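Local atomic coordinates of cysteine desulfurase (Fervidobacterium islandicum, PDB entry 6A6E), a protein that catalyses the PLP-dependent removal of sulfur from L-cysteine, yielding alanine and an enzyme-bound persulfide that probably feeds iron-sulfur cluster assembly. Residues N88-S93 / D228-S233; S101-G106 / I208-Q213; A212-V215 / K219-V222. All blocks are in the same frame, centred on the assembly; numbering follows the deposited sequence.

In the fold
The three contacts gather round two inner strands, 206-210 and 229-233, of the seven-stranded mixed sheet, beside the cofactor. Contacts 1 and 2 have centres about 11 Å apart and meet through these strands, which are neighbours in that sheet. Contact 3 lies about 8 Å from contact 1 and 11 Å from contact 2, centre to centre, in the loop between strand 206-210 and helix 222-225. Along the chain the order is 88-93, 101-106, 208-213, 212-215, 219-222 and 228-233, so contacts 2 and 3 are nested inside the loop closed by contact 1. Each contact holds residues of the PLP pocket: Ser233 in contact 1, Thr103, Thr104 and Asp210 in contact 2, Ala212 and Gln213 in contacts 2 and 3.

Contact 1: N88-S93 / D228-S233; sequences NFLNAS and DFLVFS. With PLP (pyridoxal-5'-phosphate), chain E.
The backbones of Leu90 and Leu230 mark the nearest approach of 88-93 to 228-233, yet their CA atoms are 9.8 Å apart, so the contact is made by side chains alone. Leu90 does the reaching from the C-terminal part of helix 70-90. Its CD1 lies 4.0 Å from Phe232 CE1, close to the plane of the ring, so the methyl meets the edge of the aromatic group and not its face. The two side chains run past each other in opposite directions. The same CD1 touches Leu230 CD2 more distantly, at 4.5 Å. Phe232 CG sits between the backbone N and the carbonyl carbon (chi1 72°), which turns the ring toward the helix side of the strand.

Strand 229-233 lies between 206-210 and 244-248 in the seven-stranded mixed sheet of a PLP enzyme of the class-V aminotransferase family, and the alternation of its residues divides the work. Leu230 and Phe232 point toward helix 70-90, where Val215 also packs on both. Ser233 instead serves the cofactor: its OG donates to PLP O3P over 2.5 Å. That oxygen is one of the phosphate's terminal atoms, so the strand end contributes directly to holding the phosphate.

Asn91 leaves helical angles with a positive phi of 58° and forms a Schellman motif, its N bonding to Asn88 O at 3.3 Å. The Asn91 amide then continues outward, its ND2 bonding to Asp221 OD1.

Contact 2: S101-G106 / I208-Q213; sequences SGTTMG and IVDGAQ. With PLP (pyridoxal-5'-phosphate), chain E.
Beside Thr103, the residue that touches both Asp210 and Ala212 across this contact, phosphate oxygen O1P of PLP is gripped twice by Thr104. The hydroxyl OG1 donates to O1P over 2.6 Å, and the Thr104 backbone N reaches the same oxygen at 3.1 Å with an N-H...O angle of 162°. Gly102 is the N-cap of helix 103-116, so the phosphate sits at the first turn, where the helix dipole would probably favour the anion.

Thr103 presents its two branches to different partners. CG2, anti to the backbone N, meets Asp210 OD1 at 3.6 Å, the two side chains crossing at about a right angle. OG1 packs on the Ala212 methyl at the same distance, while its polar partner is Ser233 OG.

Asp210 is held in place by an Asx turn: Ala212 N donates to OD1 over 3.1 Å at 167°, nearly end-on to that C-O bond. OD2 is left to approach the pyridine nitrogen N1 of PLP at 2.6 Å, an aspartate-to-pyridine pairing familiar from fold-type I PLP enzymes. Ala212 CB lies over one face of the ring, 3.4 Å from both PLP C3 and C4.

Strand 206-210 runs between 179-183 and 229-233, and the contact forms where its end meets the start of helix 103-116. Ile208 packs on Ile107 and Leu110 of that helix, and Tyr261 of the second subunit packs against Thr104.

Contact 3: A212-V215 / K219-V222; sequences AQLV and KVDV. With PLP (pyridoxal-5'-phosphate), chain E.
Val220 fills the tight part of this contact, with one methyl shared by two partners. Its CG2 lies 4.0 Å from Leu214 CD2 and also 4.0 Å from Val215 CG2, so a single branch of 219-222 bridges the two residues. Val215 and Val220 cross at about a right angle. Leu214 comes in obliquely: with CG anti to the backbone N (chi1 -179°) the chain extends far enough for CD2 to meet the valine. All three residues are buried, and neighbouring elements extend the cluster, Leu90 packing on Val220 and Phe89 on Val215.

The opposite character appears one residue earlier. Lys219 is exposed, its CB directed away from 212-215, and its side chain makes no contact with that segment. Asp221, only partly exposed, turns to a different task as the N-cap of helix 222-225, where OD1 accepts from Lys224 N.

At the other end of the loop, Gln213 serves the cofactor. A bend at chi2 (-63°) folds the amide round to PLP, and NE2 donates to O3 over a short 2.5 Å at 158°, while also bonding to Ala40 O. Replacing Gln213 with a leucine would probably leave the phenolic O3 without this amide donor and Ala40 O without its partner.

The segment 212-215 has helical backbone angles without the regular bonds. The loop leaving strand 206-210 thus supplies Ala212 and Gln213 to the PLP pocket, as expected of a class-V, fold-type I enzyme, in which the cofactor lies at the strand ends of the central sheet.

Contact 1: N88-S93 / D228-S233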
ATOM      1  N   ASN A  88      -4.333  -1.300  20.785  1.00 18.91           N
ATOM      2  CA  ASN A  88      -3.852  -1.308  22.188  1.00 23.22           C
ATOM      3  C   ASN A  88      -2.600  -0.450  22.312  1.00 22.65           C
ATOM      4  O   ASN A  88      -2.424   0.213  23.284  1.00 19.57           O
ATOM      5  CB  ASN A  88      -3.515  -2.703  22.708  1.00 24.55           C
ATOM      6  CG  ASN A  88      -4.764  -3.616  22.846  1.00 29.60           C
ATOM      7  OD1 ASN A  88      -5.906  -3.150  22.839  1.00 29.85           O
ATOM      8  ND2 ASN A  88      -4.528  -4.922  22.926  1.00 30.92           N
ATOM      9  N   PHE A  89      -1.745  -0.453  21.303  1.00 21.76           N
ATOM     10  CA  PHE A  89      -0.523   0.355  21.341  1.00 22.04           C
ATOM     11  C   PHE A  89      -0.784   1.849  21.419  1.00 20.04           C
ATOM     12  O   PHE A  89       0.059   2.593  21.960  1.00 18.90           O
ATOM     13  CB  PHE A  89       0.249   0.082  20.063  1.00 22.60           C
ATOM     14  CG  PHE A  89       1.612   0.693  20.017  1.00 22.99           C
ATOM     15  CD1 PHE A  89       2.608   0.234  20.851  1.00 22.73           C
ATOM     16  CD2 PHE A  89       1.919   1.664  19.074  1.00 25.52           C
ATOM     17  CE1 PHE A  89       3.870   0.776  20.787  1.00 26.70           C
ATOM     18  CE2 PHE A  89       3.215   2.158  18.962  1.00 23.77           C
ATOM     19  CZ  PHE A  89       4.184   1.717  19.823  1.00 23.12           C
ATOM     20  N   LEU A  90      -1.897   2.310  20.807  1.00 18.80           N
ATOM     21  CA  LEU A  90      -2.234   3.739  20.808  1.00 18.54           C
ATOM     22  C   LEU A  90      -3.324   4.093  21.858  1.00 19.08           C
ATOM     23  O   LEU A  90      -3.780   5.209  21.933  1.00 18.28           O
ATOM     24  CB  LEU A  90      -2.765   4.165  19.474  1.00 18.71           C
ATOM     25  CG  LEU A  90      -1.773   4.040  18.276  1.00 19.78           C
ATOM     26  CD1 LEU A  90      -2.487   4.507  17.045  1.00 19.05           C
ATOM     27  CD2 LEU A  90      -0.485   4.861  18.396  1.00 19.57           C
ATOM     28  N   ASN A  91      -3.808   3.105  22.604  1.00 20.82           N
ATOM     29  CA  ASN A  91      -5.022   3.282  23.452  1.00 21.30           C
ATOM     30  C   ASN A  91      -6.262   3.714  22.698  1.00 20.73           C
ATOM     31  O   ASN A  91      -7.020   4.614  23.149  1.00 19.63           O
ATOM     32  CB  ASN A  91      -4.726   4.250  24.622  1.00 22.45           C
ATOM     33  CG  ASN A  91      -5.765   4.144  25.732  1.00 26.73           C
ATOM     34  OD1 ASN A  91      -6.317   3.086  25.927  1.00 26.78           O
ATOM     35  ND2 ASN A  91      -6.101   5.274  26.376  1.00 24.88           N
ATOM     36  N   ALA A  92      -6.485   3.098  21.537  1.00 18.55           N
ATOM     37  CA  ALA A  92      -7.697   3.336  20.754  1.00 18.48           C
ATOM     38  C   ALA A  92      -8.524   2.132  20.801  1.00 18.04           C
ATOM     39  O   ALA A  92      -8.070   1.071  21.245  1.00 19.56           O
ATOM     40  CB  ALA A  92      -7.427   3.647  19.280  1.00 18.25           C
ATOM     41  N   SER A  93      -9.723   2.262  20.262  1.00 19.62           N
ATOM     42  CA  SER A  93     -10.520   1.091  20.133  1.00 23.87           C
ATOM     43  C   SER A  93     -10.255   0.530  18.691  1.00 21.42           C
ATOM     44  O   SER A  93      -9.789   1.272  17.773  1.00 18.70           O
ATOM     45  CB  SER A  93     -11.963   1.426  20.512  1.00 26.81           C
ATOM     46  OG  SER A  93     -12.733   1.317  19.387  1.00 32.29           O
ATOM     47  N   ASP A 228      -8.080  14.365  17.093  1.00 18.76           N
ATOM     48  CA  ASP A 228      -9.127  13.794  16.262  1.00 17.37           C
ATOM     49  C   ASP A 228      -8.649  12.697  15.311  1.00 16.76           C
ATOM     50  O   ASP A 228      -9.365  11.723  15.097  1.00 15.16           O
ATOM     51  CB  ASP A 228      -9.775  14.929  15.532  1.00 18.66           C
ATOM     52  CG  ASP A 228     -10.443  15.957  16.564  1.00 21.55           C
ATOM     53  OD1 ASP A 228     -11.094  15.493  17.505  1.00 20.74           O
ATOM     54  OD2 ASP A 228     -10.208  17.161  16.469  1.00 19.86           O
ATOM     55  N   PHE A 229      -7.488  12.894  14.724  1.00 16.16           N
ATOM     56  CA  PHE A 229      -6.887  11.945  13.823  1.00 17.07           C
ATOM     57  C   PHE A 229      -5.399  11.942  14.093  1.00 18.36           C
ATOM     58  O   PHE A 229      -4.822  13.001  14.421  1.00 17.26           O
ATOM     59  CB  PHE A 229      -7.130  12.306  12.339  1.00 16.98           C
ATOM     60  CG  PHE A 229      -8.564  12.335  11.946  1.00 17.40           C
ATOM     61  CD1 PHE A 229      -9.239  11.171  11.668  1.00 17.56           C
ATOM     62  CD2 PHE A 229      -9.260  13.533  11.973  1.00 19.31           C
ATOM     63  CE1 PHE A 229     -10.564  11.180  11.383  1.00 18.58           C
ATOM     64  CE2 PHE A 229     -10.600  13.552  11.646  1.00 20.43           C
ATOM     65  CZ  PHE A 229     -11.261  12.377  11.358  1.00 19.61           C
ATOM     66  N   LEU A 230      -4.796  10.748  13.951  1.00 18.23           N
ATOM     67  CA  LEU A 230      -3.347  10.572  13.936  1.00 18.45           C
ATOM     68  C   LEU A 230      -2.937   9.571  12.811  1.00 17.48           C
ATOM     69  O   LEU A 230      -3.585   8.543  12.624  1.00 17.94           O
ATOM     70  CB  LEU A 230      -2.865  10.034  15.274  1.00 18.20           C
ATOM     71  CG  LEU A 230      -1.346   9.932  15.482  1.00 22.10           C
ATOM     72  CD1 LEU A 230      -0.893  10.710  16.686  1.00 25.59           C
ATOM     73  CD2 LEU A 230      -0.930   8.489  15.677  1.00 24.30           C
ATOM     74  N   VAL A 231      -1.813   9.843  12.152  1.00 15.50           N
ATOM     75  CA  VAL A 231      -1.282   8.967  11.129  1.00 15.80           C
ATOM     76  C   VAL A 231       0.182   8.593  11.407  1.00 16.41           C
ATOM     77  O   VAL A 231       0.936   9.417  11.909  1.00 15.92           O
ATOM     78  CB  VAL A 231      -1.406   9.619   9.758  1.00 15.78           C
ATOM     79  CG1 VAL A 231      -2.883   9.795   9.366  1.00 16.33           C
ATOM     80  CG2 VAL A 231      -0.679  10.960   9.668  1.00 17.77           C
ATOM     81  N   PHE A 232       0.600   7.392  11.019  1.00 15.09           N
ATOM     82  CA  PHE A 232       2.004   7.055  11.027  1.00 15.21           C
ATOM     83  C   PHE A 232       2.295   5.925  10.013  1.00 15.83           C
ATOM     84  O   PHE A 232       1.352   5.310   9.485  1.00 14.57           O
ATOM     85  CB  PHE A 232       2.469   6.720  12.486  1.00 16.58           C
ATOM     86  CG  PHE A 232       1.957   5.391  13.052  1.00 16.73           C
ATOM     87  CD1 PHE A 232       0.779   5.319  13.788  1.00 16.95           C
ATOM     88  CD2 PHE A 232       2.712   4.234  12.908  1.00 17.41           C
ATOM     89  CE1 PHE A 232       0.337   4.109  14.312  1.00 17.33           C
ATOM     90  CE2 PHE A 232       2.285   3.047  13.430  1.00 19.57           C
ATOM     91  CZ  PHE A 232       1.091   2.985  14.165  1.00 17.73           C
ATOM     92  N   SER A 233       3.585   5.619   9.809  1.00 14.74           N
ATOM     93  CA  SER A 233       4.031   4.648   8.830  1.00 14.48           C
ATOM     94  C   SER A 233       4.756   3.511   9.526  1.00 15.45           C
ATOM     95  O   SER A 233       5.642   3.728  10.406  1.00 15.59           O
ATOM     96  CB  SER A 233       5.007   5.283   7.829  1.00 15.10           C
ATOM     97  OG  SER A 233       4.439   6.347   7.064  1.00 16.74           O
TER
HETATM   98  N1  PLP E 501       5.930  13.178   8.041  1.00 19.48           N
HETATM   99  C2  PLP E 501       7.023  13.054   8.748  1.00 20.85           C
HETATM  100  C2A PLP E 501       7.321  14.010   9.853  1.00 22.09           C
HETATM  101  C3  PLP E 501       7.942  11.978   8.378  1.00 19.44           C
HETATM  102  O3  PLP E 501       9.066  11.862   9.064  1.00 26.25           O
HETATM  103  C4  PLP E 501       7.598  11.043   7.309  1.00 19.60           C
HETATM  104  C4A PLP E 501       8.411   9.897   6.948  1.00 18.76           C
HETATM  105  C5  PLP E 501       6.363  11.302   6.562  1.00 19.01           C
HETATM  106  C6  PLP E 501       5.623  12.361   6.994  1.00 19.13           C
HETATM  107  C5A PLP E 501       5.936  10.454   5.359  1.00 19.80           C
HETATM  108  O4P PLP E 501       5.916   9.039   5.476  1.00 18.93           O
HETATM  109  P   PLP E 501       5.753   7.977   4.261  1.00 19.91           P
HETATM  110  O1P PLP E 501       4.414   8.144   3.661  1.00 17.09           O
HETATM  111  O2P PLP E 501       6.942   8.305   3.406  1.00 20.06           O
HETATM  112  O3P PLP E 501       5.865   6.695   5.031  1.00 18.36           O

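Contact 2: S101-G106 / I208-Q213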
ATOM      1  N   SER A 101      -1.656   2.617   3.265  1.00 14.23           N
ATOM      2  CA  SER A 101      -0.327   2.368   2.652  1.00 14.97           C
ATOM      3  C   SER A 101       0.784   3.150   3.348  1.00 13.97           C
ATOM      4  O   SER A 101       1.972   2.871   3.107  1.00 13.62           O
ATOM      5  CB  SER A 101      -0.358   2.671   1.180  1.00 15.53           C
ATOM      6  OG  SER A 101      -0.485   4.072   0.966  1.00 15.06           O
ATOM      7  N   GLY A 102       0.422   4.100   4.231  1.00 13.03           N
ATOM      8  CA  GLY A 102       1.446   4.964   4.885  1.00 12.97           C
ATOM      9  C   GLY A 102       0.923   6.284   5.412  1.00 14.60           C
ATOM     10  O   GLY A 102      -0.276   6.640   5.208  1.00 14.16           O
ATOM     11  N   THR A 103       1.796   7.035   6.063  1.00 13.67           N
ATOM     12  CA  THR A 103       1.453   8.373   6.506  1.00 14.61           C
ATOM     13  C   THR A 103       0.912   9.236   5.362  1.00 14.78           C
ATOM     14  O   THR A 103      -0.124   9.849   5.502  1.00 14.71           O
ATOM     15  CB  THR A 103       2.633   9.064   7.095  1.00 15.66           C
ATOM     16  OG1 THR A 103       3.109   8.313   8.212  1.00 15.61           O
ATOM     17  CG2 THR A 103       2.257  10.520   7.518  1.00 15.89           C
ATOM     18  N   THR A 104       1.655   9.305   4.255  1.00 15.27           N
ATOM     19  CA  THR A 104       1.278  10.106   3.134  1.00 14.64           C
ATOM     20  C   THR A 104      -0.146   9.815   2.677  1.00 15.03           C
ATOM     21  O   THR A 104      -0.958  10.750   2.518  1.00 16.35           O
ATOM     22  CB  THR A 104       2.280   9.957   1.987  1.00 15.54           C
ATOM     23  OG1 THR A 104       3.588  10.304   2.441  1.00 14.51           O
ATOM     24  CG2 THR A 104       1.916  10.850   0.781  1.00 14.57           C
ATOM     25  N   MET A 105      -0.481   8.554   2.462  1.00 14.38           N
ATOM     26  CA  MET A 105      -1.867   8.216   2.078  1.00 16.54           C
ATOM     27  C   MET A 105      -2.874   8.705   3.121  1.00 14.77           C
ATOM     28  O   MET A 105      -3.913   9.262   2.790  1.00 13.67           O
ATOM     29  CB  MET A 105      -2.060   6.697   1.848  1.00 18.31           C
ATOM     30  CG  MET A 105      -3.551   6.269   1.872  1.00 21.77           C
ATOM     31  SD  MET A 105      -3.876   4.583   1.306  1.00 28.42           S
ATOM     32  CE  MET A 105      -5.564   4.283   1.920  1.00 32.84           C
ATOM     33  N   GLY A 106      -2.604   8.443   4.389  1.00 13.99           N
ATOM     34  CA  GLY A 106      -3.429   8.966   5.485  1.00 14.81           C
ATOM     35  C   GLY A 106      -3.768  10.437   5.435  1.00 14.80           C
ATOM     36  O   GLY A 106      -4.922  10.800   5.575  1.00 18.22           O
ATOM     37  N   ILE A 208      -5.469  17.072  13.469  1.00 19.57           N
ATOM     38  CA  ILE A 208      -4.702  15.987  12.897  1.00 16.76           C
ATOM     39  C   ILE A 208      -3.238  16.099  13.317  1.00 17.72           C
ATOM     40  O   ILE A 208      -2.597  17.184  13.220  1.00 17.02           O
ATOM     41  CB  ILE A 208      -4.772  16.052  11.344  1.00 16.52           C
ATOM     42  CG1 ILE A 208      -6.212  16.053  10.900  1.00 16.41           C
ATOM     43  CG2 ILE A 208      -3.949  14.890  10.721  1.00 16.33           C
ATOM     44  CD1 ILE A 208      -6.410  16.565   9.495  1.00 16.99           C
ATOM     45  N   VAL A 209      -2.670  14.967  13.734  1.00 16.44           N
ATOM     46  CA  VAL A 209      -1.266  14.907  14.007  1.00 16.88           C
ATOM     47  C   VAL A 209      -0.585  13.934  13.061  1.00 17.51           C
ATOM     48  O   VAL A 209      -1.022  12.800  12.921  1.00 16.23           O
ATOM     49  CB  VAL A 209      -1.024  14.510  15.487  1.00 17.24           C
ATOM     50  CG1 VAL A 209       0.411  14.188  15.742  1.00 15.86           C
ATOM     51  CG2 VAL A 209      -1.446  15.661  16.412  1.00 19.96           C
ATOM     52  N   ASP A 210       0.470  14.442  12.403  1.00 17.04           N
ATOM     53  CA  ASP A 210       1.414  13.660  11.683  1.00 16.51           C
ATOM     54  C   ASP A 210       2.422  13.097  12.642  1.00 17.11           C
ATOM     55  O   ASP A 210       3.371  13.764  13.041  1.00 17.37           O
ATOM     56  CB  ASP A 210       2.049  14.499  10.534  1.00 18.00           C
ATOM     57  CG  ASP A 210       3.193  13.771   9.779  1.00 19.18           C
ATOM     58  OD1 ASP A 210       3.469  12.626  10.115  1.00 17.11           O
ATOM     59  OD2 ASP A 210       3.844  14.390   8.878  1.00 22.71           O
ATOM     60  N   GLY A 211       2.248  11.807  12.901  1.00 17.05           N
ATOM     61  CA  GLY A 211       2.972  11.068  13.887  1.00 16.64           C
ATOM     62  C   GLY A 211       4.153  10.281  13.369  1.00 16.74           C
ATOM     63  O   GLY A 211       4.736   9.478  14.143  1.00 16.58           O
ATOM     64  N   ALA A 212       4.547  10.484  12.105  1.00 17.62           N
ATOM     65  CA  ALA A 212       5.516   9.519  11.476  1.00 15.70           C
ATOM     66  C   ALA A 212       6.823   9.382  12.245  1.00 15.00           C
ATOM     67  O   ALA A 212       7.404   8.276  12.306  1.00 14.64           O
ATOM     68  CB  ALA A 212       5.807   9.874  10.011  1.00 16.39           C
ATOM     69  N   GLN A 213       7.343  10.498  12.776  1.00 16.45           N
ATOM     70  CA  GLN A 213       8.633  10.485  13.499  1.00 19.28           C
ATOM     71  C   GLN A 213       8.443  10.246  14.996  1.00 20.20           C
ATOM     72  O   GLN A 213       9.361   9.776  15.647  1.00 20.24           O
ATOM     73  CB  GLN A 213       9.402  11.786  13.394  1.00 21.16           C
ATOM     74  CG  GLN A 213       9.974  12.134  12.094  1.00 24.40           C
ATOM     75  CD  GLN A 213      11.024  11.163  11.620  1.00 26.53           C
ATOM     76  OE1 GLN A 213      11.794  10.581  12.416  1.00 27.17           O
ATOM     77  NE2 GLN A 213      11.055  10.964  10.297  1.00 23.97           N
TER
HETATM   78  N1  PLP E 501       5.930  13.178   8.041  1.00 19.48           N
HETATM   79  C2  PLP E 501       7.023  13.054   8.748  1.00 20.85           C
HETATM   80  C2A PLP E 501       7.321  14.010   9.853  1.00 22.09           C
HETATM   81  C3  PLP E 501       7.942  11.978   8.378  1.00 19.44           C
HETATM   82  O3  PLP E 501       9.066  11.862   9.064  1.00 26.25           O
HETATM   83  C4  PLP E 501       7.598  11.043   7.309  1.00 19.60           C
HETATM   84  C4A PLP E 501       8.411   9.897   6.948  1.00 18.76           C
HETATM   85  C5  PLP E 501       6.363  11.302   6.562  1.00 19.01           C
HETATM   86  C6  PLP E 501       5.623  12.361   6.994  1.00 19.13           C
HETATM   87  C5A PLP E 501       5.936  10.454   5.359  1.00 19.80           C
HETATM   88  O4P PLP E 501       5.916   9.039   5.476  1.00 18.93           O
HETATM   89  P   PLP E 501       5.753   7.977   4.261  1.00 19.91           P
HETATM   90  O1P PLP E 501       4.414   8.144   3.661  1.00 17.09           O
HETATM   91  O2P PLP E 501       6.942   8.305   3.406  1.00 20.06           O
HETATM   92  O3P PLP E 501       5.865   6.695   5.031  1.00 18.36           O

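Contact 3: A212-V215 / K219-V222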
ATOM      1  N   ALA A 212       4.547  10.484  12.105  1.00 17.62           N
ATOM      2  CA  ALA A 212       5.516   9.519  11.476  1.00 15.70           C
ATOM      3  C   ALA A 212       6.823   9.382  12.245  1.00 15.00           C
ATOM      4  O   ALA A 212       7.404   8.276  12.306  1.00 14.64           O
ATOM      5  CB  ALA A 212       5.807   9.874  10.011  1.00 16.39           C
ATOM      6  N   GLN A 213       7.343  10.498  12.776  1.00 16.45           N
ATOM      7  CA  GLN A 213       8.633  10.485  13.499  1.00 19.28           C
ATOM      8  C   GLN A 213       8.443  10.246  14.996  1.00 20.20           C
ATOM      9  O   GLN A 213       9.361   9.776  15.647  1.00 20.24           O
ATOM     10  CB  GLN A 213       9.402  11.786  13.394  1.00 21.16           C
ATOM     11  CG  GLN A 213       9.974  12.134  12.094  1.00 24.40           C
ATOM     12  CD  GLN A 213      11.024  11.163  11.620  1.00 26.53           C
ATOM     13  OE1 GLN A 213      11.794  10.581  12.416  1.00 27.17           O
ATOM     14  NE2 GLN A 213      11.055  10.964  10.297  1.00 23.97           N
ATOM     15  N   LEU A 214       7.282  10.614  15.534  1.00 20.62           N
ATOM     16  CA  LEU A 214       7.005  10.528  16.975  1.00 19.02           C
ATOM     17  C   LEU A 214       6.679   9.122  17.438  1.00 20.06           C
ATOM     18  O   LEU A 214       7.230   8.590  18.461  1.00 17.85           O
ATOM     19  CB  LEU A 214       5.838  11.461  17.290  1.00 20.98           C
ATOM     20  CG  LEU A 214       5.397  11.539  18.757  1.00 22.39           C
ATOM     21  CD1 LEU A 214       6.526  12.165  19.563  1.00 24.47           C
ATOM     22  CD2 LEU A 214       4.107  12.331  18.940  1.00 23.95           C
ATOM     23  N   VAL A 215       5.782   8.467  16.696  1.00 18.62           N
ATOM     24  CA  VAL A 215       5.212   7.183  17.175  1.00 17.93           C
ATOM     25  C   VAL A 215       6.260   6.100  17.370  1.00 18.60           C
ATOM     26  O   VAL A 215       6.145   5.288  18.281  1.00 20.36           O
ATOM     27  CB  VAL A 215       4.048   6.726  16.243  1.00 17.83           C
ATOM     28  CG1 VAL A 215       3.716   5.221  16.397  1.00 18.73           C
ATOM     29  CG2 VAL A 215       2.833   7.619  16.469  1.00 17.95           C
ATOM     30  N   LYS A 219       5.840   6.960  23.538  1.00 24.96           N
ATOM     31  CA  LYS A 219       4.497   6.586  23.876  1.00 26.20           C
ATOM     32  C   LYS A 219       3.433   7.598  23.430  1.00 26.13           C
ATOM     33  O   LYS A 219       3.532   8.807  23.682  1.00 21.74           O
ATOM     34  CB  LYS A 219       4.343   6.294  25.360  1.00 32.51           C
ATOM     35  CG  LYS A 219       3.083   5.506  25.617  1.00 39.84           C
ATOM     36  CD  LYS A 219       2.715   5.403  27.079  1.00 51.53           C
ATOM     37  CE  LYS A 219       1.279   4.889  27.218  1.00 60.64           C
ATOM     38  NZ  LYS A 219       1.127   4.194  28.532  1.00 66.59           N
ATOM     39  N   VAL A 220       2.407   7.073  22.754  1.00 23.13           N
ATOM     40  CA  VAL A 220       1.316   7.911  22.241  1.00 22.97           C
ATOM     41  C   VAL A 220      -0.007   7.302  22.748  1.00 24.67           C
ATOM     42  O   VAL A 220      -0.267   6.108  22.584  1.00 24.74           O
ATOM     43  CB  VAL A 220       1.363   7.998  20.706  1.00 23.85           C
ATOM     44  CG1 VAL A 220       0.079   8.576  20.120  1.00 24.05           C
ATOM     45  CG2 VAL A 220       2.538   8.858  20.227  1.00 24.67           C
ATOM     46  N   ASP A 221      -0.798   8.109  23.459  1.00 25.80           N
ATOM     47  CA  ASP A 221      -2.078   7.709  23.990  1.00 21.97           C
ATOM     48  C   ASP A 221      -3.064   8.705  23.429  1.00 24.53           C
ATOM     49  O   ASP A 221      -3.128   9.860  23.869  1.00 21.23           O
ATOM     50  CB  ASP A 221      -2.041   7.744  25.499  1.00 25.32           C
ATOM     51  CG  ASP A 221      -3.401   7.466  26.134  1.00 24.71           C
ATOM     52  OD1 ASP A 221      -4.475   7.686  25.503  1.00 23.49           O
ATOM     53  OD2 ASP A 221      -3.383   6.977  27.285  1.00 26.34           O
ATOM     54  N   VAL A 222      -3.842   8.256  22.429  1.00 21.96           N
ATOM     55  CA  VAL A 222      -4.655   9.195  21.632  1.00 22.74           C
ATOM     56  C   VAL A 222      -5.771   9.848  22.458  1.00 22.48           C
ATOM     57  O   VAL A 222      -6.278  10.923  22.089  1.00 23.18           O
ATOM     58  CB  VAL A 222      -5.234   8.512  20.346  1.00 23.83           C
ATOM     59  CG1 VAL A 222      -4.082   8.150  19.398  1.00 26.87           C
ATOM     60  CG2 VAL A 222      -6.055   7.267  20.675  1.00 24.19           C
TER
HETATM   61  N1  PLP E 501       5.930  13.178   8.041  1.00 19.48           N
HETATM   62  C2  PLP E 501       7.023  13.054   8.748  1.00 20.85           C
HETATM   63  C2A PLP E 501       7.321  14.010   9.853  1.00 22.09           C
HETATM   64  C3  PLP E 501       7.942  11.978   8.378  1.00 19.44           C
HETATM   65  O3  PLP E 501       9.066  11.862   9.064  1.00 26.25           O
HETATM   66  C4  PLP E 501       7.598  11.043   7.309  1.00 19.60           C
HETATM   67  C4A PLP E 501       8.411   9.897   6.948  1.00 18.76           C
HETATM   68  C5  PLP E 501       6.363  11.302   6.562  1.00 19.01           C
HETATM   69  C6  PLP E 501       5.623  12.361   6.994  1.00 19.13           C
HETATM   70  C5A PLP E 501       5.936  10.454   5.359  1.00 19.80           C
HETATM   71  O4P PLP E 501       5.916   9.039   5.476  1.00 18.93           O
HETATM   72  P   PLP E 501       5.753   7.977   4.261  1.00 19.91           P
HETATM   73  O1P PLP E 501       4.414   8.144   3.661  1.00 17.09           O
HETATM   74  O2P PLP E 501       6.942   8.305   3.406  1.00 20.06           O
HETATM   75  O3P PLP E 501       5.865   6.695   5.031  1.00 18.36           O